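Local coordinates for protein polyhedrin (Simulium ubiquitum cypovirus, PDB 5A9A) that probably builds the crystalline matrix of the viral occlusion bodies (polyhedra), in which cypovirus particles are embedded, and binds UTP, at residues A37-Y42 with Y47-Y52. Numbering follows the deposited sequence.
Sequences AIIFIY and YRLIDY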
ATOM      1  N   ALA A  37       6.376  16.596  -1.410  1.00 13.82           N
ATOM      2  CA  ALA A  37       6.646  16.639   0.023  1.00 15.92           C
ATOM      3  C   ALA A  37       5.407  17.099   0.781  1.00 17.28           C
ATOM      4  O   ALA A  37       4.926  18.219   0.582  1.00 14.73           O
ATOM      5  CB  ALA A  37       7.819  17.564   0.316  1.00 15.27           C
ATOM      6  N   ILE A  38       4.877  16.221   1.629  1.00 16.54           N
ATOM      7  CA  ILE A  38       3.809  16.590   2.546  1.00 16.83           C
ATOM      8  C   ILE A  38       4.450  17.017   3.857  1.00 17.08           C
ATOM      9  O   ILE A  38       5.162  16.233   4.486  1.00 16.92           O
ATOM     10  CB  ILE A  38       2.860  15.412   2.837  1.00 16.61           C
ATOM     11  CG1 ILE A  38       2.390  14.752   1.537  1.00 20.24           C
ATOM     12  CG2 ILE A  38       1.674  15.886   3.663  1.00 14.95           C
ATOM     13  CD1 ILE A  38       1.538  15.641   0.651  1.00 18.35           C
ATOM     14  N   ILE A  39       4.202  18.257   4.266  1.00 15.98           N
ATOM     15  CA  ILE A  39       4.821  18.802   5.467  1.00 16.31           C
ATOM     16  C   ILE A  39       3.769  19.255   6.475  1.00 17.10           C
ATOM     17  O   ILE A  39       2.960  20.138   6.184  1.00 18.16           O
ATOM     18  CB  ILE A  39       5.715  20.010   5.129  1.00 17.42           C
ATOM     19  CG1 ILE A  39       6.619  19.681   3.940  1.00 17.27           C
ATOM     20  CG2 ILE A  39       6.537  20.414   6.348  1.00 15.75           C
ATOM     21  CD1 ILE A  39       7.306  20.887   3.349  1.00 16.29           C
ATOM     22  N   PHE A  40       3.787  18.650   7.658  1.00 18.10           N
ATOM     23  CA  PHE A  40       2.885  19.049   8.731  1.00 17.46           C
ATOM     24  C   PHE A  40       3.590  19.996   9.695  1.00 16.12           C
ATOM     25  O   PHE A  40       4.774  19.830   9.984  1.00 15.35           O
ATOM     26  CB  PHE A  40       2.381  17.825   9.496  1.00 17.84           C
ATOM     27  CG  PHE A  40       1.519  16.907   8.677  1.00 19.51           C
ATOM     28  CD1 PHE A  40       0.155  17.131   8.568  1.00 21.50           C
ATOM     29  CD2 PHE A  40       2.070  15.818   8.024  1.00 18.99           C
ATOM     30  CE1 PHE A  40      -0.644  16.283   7.818  1.00 22.61           C
ATOM     31  CE2 PHE A  40       1.279  14.968   7.272  1.00 19.45           C
ATOM     32  CZ  PHE A  40      -0.079  15.201   7.170  1.00 18.83           C
ATOM     33  N   ILE A  41       2.854  20.989  10.183  1.00 15.85           N
ATOM     34  CA  ILE A  41       3.365  21.906  11.194  1.00 18.22           C
ATOM     35  C   ILE A  41       2.682  21.603  12.518  1.00 15.74           C
ATOM     36  O   ILE A  41       1.474  21.370  12.551  1.00 16.46           O
ATOM     37  CB  ILE A  41       3.094  23.373  10.816  1.00 18.38           C
ATOM     38  CG1 ILE A  41       3.526  23.638   9.373  1.00 20.41           C
ATOM     39  CG2 ILE A  41       3.818  24.305  11.782  1.00 19.65           C
ATOM     40  CD1 ILE A  41       3.314  25.067   8.925  1.00 20.40           C
ATOM     41  N   TYR A  42       3.447  21.611  13.605  1.00 14.38           N
ATOM     42  CA  TYR A  42       2.914  21.217  14.906  1.00 15.93           C
ATOM     43  C   TYR A  42       2.955  22.332  15.946  1.00 19.19           C
ATOM     44  O   TYR A  42       3.515  23.405  15.706  1.00 16.46           O
ATOM     45  CB  TYR A  42       3.646  19.969  15.404  1.00 15.51           C
ATOM     46  CG  TYR A  42       3.344  18.769  14.542  1.00 15.84           C
ATOM     47  CD1 TYR A  42       4.083  18.509  13.394  1.00 16.47           C
ATOM     48  CD2 TYR A  42       2.293  17.920  14.852  1.00 16.85           C
ATOM     49  CE1 TYR A  42       3.799  17.425  12.593  1.00 15.90           C
ATOM     50  CE2 TYR A  42       2.000  16.831  14.058  1.00 16.67           C
ATOM     51  CZ  TYR A  42       2.755  16.587  12.930  1.00 16.36           C
ATOM     52  OH  TYR A  42       2.462  15.508  12.130  1.00 15.89           O
ATOM     53  N   TYR A  47       8.415  20.629  12.327  1.00 15.66           N
ATOM     54  CA  TYR A  47       7.816  20.026  11.145  1.00 16.31           C
ATOM     55  C   TYR A  47       8.029  18.521  11.070  1.00 14.97           C
ATOM     56  O   TYR A  47       9.000  17.986  11.599  1.00 14.16           O
ATOM     57  CB  TYR A  47       8.407  20.675   9.890  1.00 14.53           C
ATOM     58  CG  TYR A  47       8.314  22.181   9.899  1.00 16.86           C
ATOM     59  CD1 TYR A  47       9.309  22.952  10.485  1.00 16.96           C
ATOM     60  CD2 TYR A  47       7.226  22.833   9.332  1.00 17.51           C
ATOM     61  CE1 TYR A  47       9.226  24.327  10.501  1.00 17.72           C
ATOM     62  CE2 TYR A  47       7.135  24.207   9.345  1.00 17.52           C
ATOM     63  CZ  TYR A  47       8.138  24.950   9.929  1.00 19.87           C
ATOM     64  OH  TYR A  47       8.050  26.325   9.946  1.00 21.88           O
ATOM     65  N   ARG A  48       7.100  17.847  10.402  1.00 15.69           N
ATOM     66  CA  ARG A  48       7.270  16.452  10.028  1.00 15.13           C
ATOM     67  C   ARG A  48       7.034  16.349   8.530  1.00 16.25           C
ATOM     68  O   ARG A  48       5.953  16.682   8.045  1.00 15.54           O
ATOM     69  CB  ARG A  48       6.289  15.560  10.786  1.00 15.92           C
ATOM     70  CG  ARG A  48       6.517  14.074  10.571  1.00 18.32           C
ATOM     71  CD  ARG A  48       5.546  13.239  11.388  1.00 18.09           C
ATOM     72  NE  ARG A  48       4.157  13.492  11.011  1.00 16.90           N
ATOM     73  CZ  ARG A  48       3.294  12.556  10.622  1.00 19.01           C
ATOM     74  NH1 ARG A  48       3.652  11.277  10.581  1.00 18.08           N
ATOM     75  NH2 ARG A  48       2.054  12.898  10.298  1.00 17.87           N
ATOM     76  N   LEU A  49       8.050  15.898   7.802  1.00 14.32           N
ATOM     77  CA  LEU A  49       8.017  15.915   6.344  1.00 16.15           C
ATOM     78  C   LEU A  49       8.012  14.505   5.771  1.00 16.14           C
ATOM     79  O   LEU A  49       8.865  13.682   6.104  1.00 16.17           O
ATOM     80  CB  LEU A  49       9.217  16.700   5.806  1.00 14.92           C
ATOM     81  CG  LEU A  49       9.257  16.963   4.297  1.00 15.62           C
ATOM     82  CD1 LEU A  49      10.067  18.215   4.005  1.00 18.64           C
ATOM     83  CD2 LEU A  49       9.818  15.769   3.540  1.00 13.27           C
ATOM     84  N   ILE A  50       7.047  14.231   4.900  1.00 19.17           N
ATOM     85  CA  ILE A  50       6.959  12.931   4.248  1.00 18.90           C
ATOM     86  C   ILE A  50       7.202  13.073   2.753  1.00 17.78           C
ATOM     87  O   ILE A  50       6.460  13.755   2.048  1.00 15.57           O
ATOM     88  CB  ILE A  50       5.604  12.255   4.500  1.00 19.34           C
ATOM     89  CG1 ILE A  50       5.332  12.171   6.005  1.00 18.98           C
ATOM     90  CG2 ILE A  50       5.582  10.866   3.883  1.00 17.74           C
ATOM     91  CD1 ILE A  50       4.657  13.402   6.575  1.00 16.83           C
ATOM     92  N   ASP A  51       8.249  12.405   2.283  1.00 17.46           N
ATOM     93  CA  ASP A  51       8.737  12.566   0.921  1.00 17.84           C
ATOM     94  C   ASP A  51       8.254  11.431   0.020  1.00 18.55           C
ATOM     95  O   ASP A  51       8.544  10.261   0.273  1.00 15.58           O
ATOM     96  CB  ASP A  51      10.268  12.624   0.946  1.00 19.33           C
ATOM     97  CG  ASP A  51      10.884  12.607  -0.439  1.00 25.23           C
ATOM     98  OD1 ASP A  51      10.247  13.113  -1.383  1.00 26.63           O
ATOM     99  OD2 ASP A  51      12.012  12.087  -0.584  1.00 30.60           O
ATOM    100  N   TYR A  52       7.519  11.787  -1.031  1.00 16.80           N
ATOM    101  CA  TYR A  52       6.972  10.810  -1.971  1.00 16.01           C
ATOM    102  C   TYR A  52       7.627  10.948  -3.339  1.00 15.87           C
ATOM    103  O   TYR A  52       7.966  12.054  -3.764  1.00 15.65           O
ATOM    104  CB  TYR A  52       5.467  11.020  -2.165  1.00 15.95           C
ATOM    105  CG  TYR A  52       4.579  10.665  -0.991  1.00 15.82           C
ATOM    106  CD1 TYR A  52       4.330  11.582   0.020  1.00 19.22           C
ATOM    107  CD2 TYR A  52       3.951   9.427  -0.920  1.00 17.26           C
ATOM    108  CE1 TYR A  52       3.505  11.266   1.087  1.00 19.55           C
ATOM    109  CE2 TYR A  52       3.125   9.103   0.139  1.00 18.18           C
ATOM    110  CZ  TYR A  52       2.905  10.027   1.139  1.00 22.85           C
ATOM    111  OH  TYR A  52       2.080   9.708   2.192  1.00 27.36           O
TER
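Y42 and R48 make the one polar side-chain link across this beta hairpin: R48 NE donates to Y42 OH at 2.9 Å. The bond is bent, with an N-H...O angle of 137°, and the hydroxyl is tilted out of the guanidinium plane. A bend at the third torsion turns the arginine back over the first strand, where its NH2 sits 3.7 Å from F40 CD2. There its guanidinium and the phenyl ring tilt only 28° apart. Lower on the same side chain, R48 CB packs against Y42 CE1 at 3.6 Å. F40 also receives I50 CD1 at its ring edge, 3.8 Å from CE2, and farther along this face I38 CG1 touches Y52 CE1. On the other face, I39 CG1 meets L49 CD1 at 3.7 Å, and Y47 lies alongside I41, its CE2 against CG1.

Between these two faces, the strands run nearly antiparallel. I38 with I50 and F40 with R48 are hydrogen-bonded pairs, each closed by two backbone bonds. The straightest is I50 N to I38 O, 2.8 Å with 174° at the hydrogen.

A second shell fixes the polar ends: D66 O accepts from R48 NH2, and M67 O bonds to Y42 OH, so the buried guanidinium and phenol are tied to the same loop. The side chain of Y42 is about 5 Å from that of E101, a UTP-binding residue. Strands 34-41 and 47-54 are neighbours in a six-stranded antiparallel sheet, between strands 105-111 and 201-208. Helix 211-221 packs on the Y47 and L49 face, whereas F62 of strand 57-62, from the second sheet, meets I38, F40, I50 and Y52 on the opposite one.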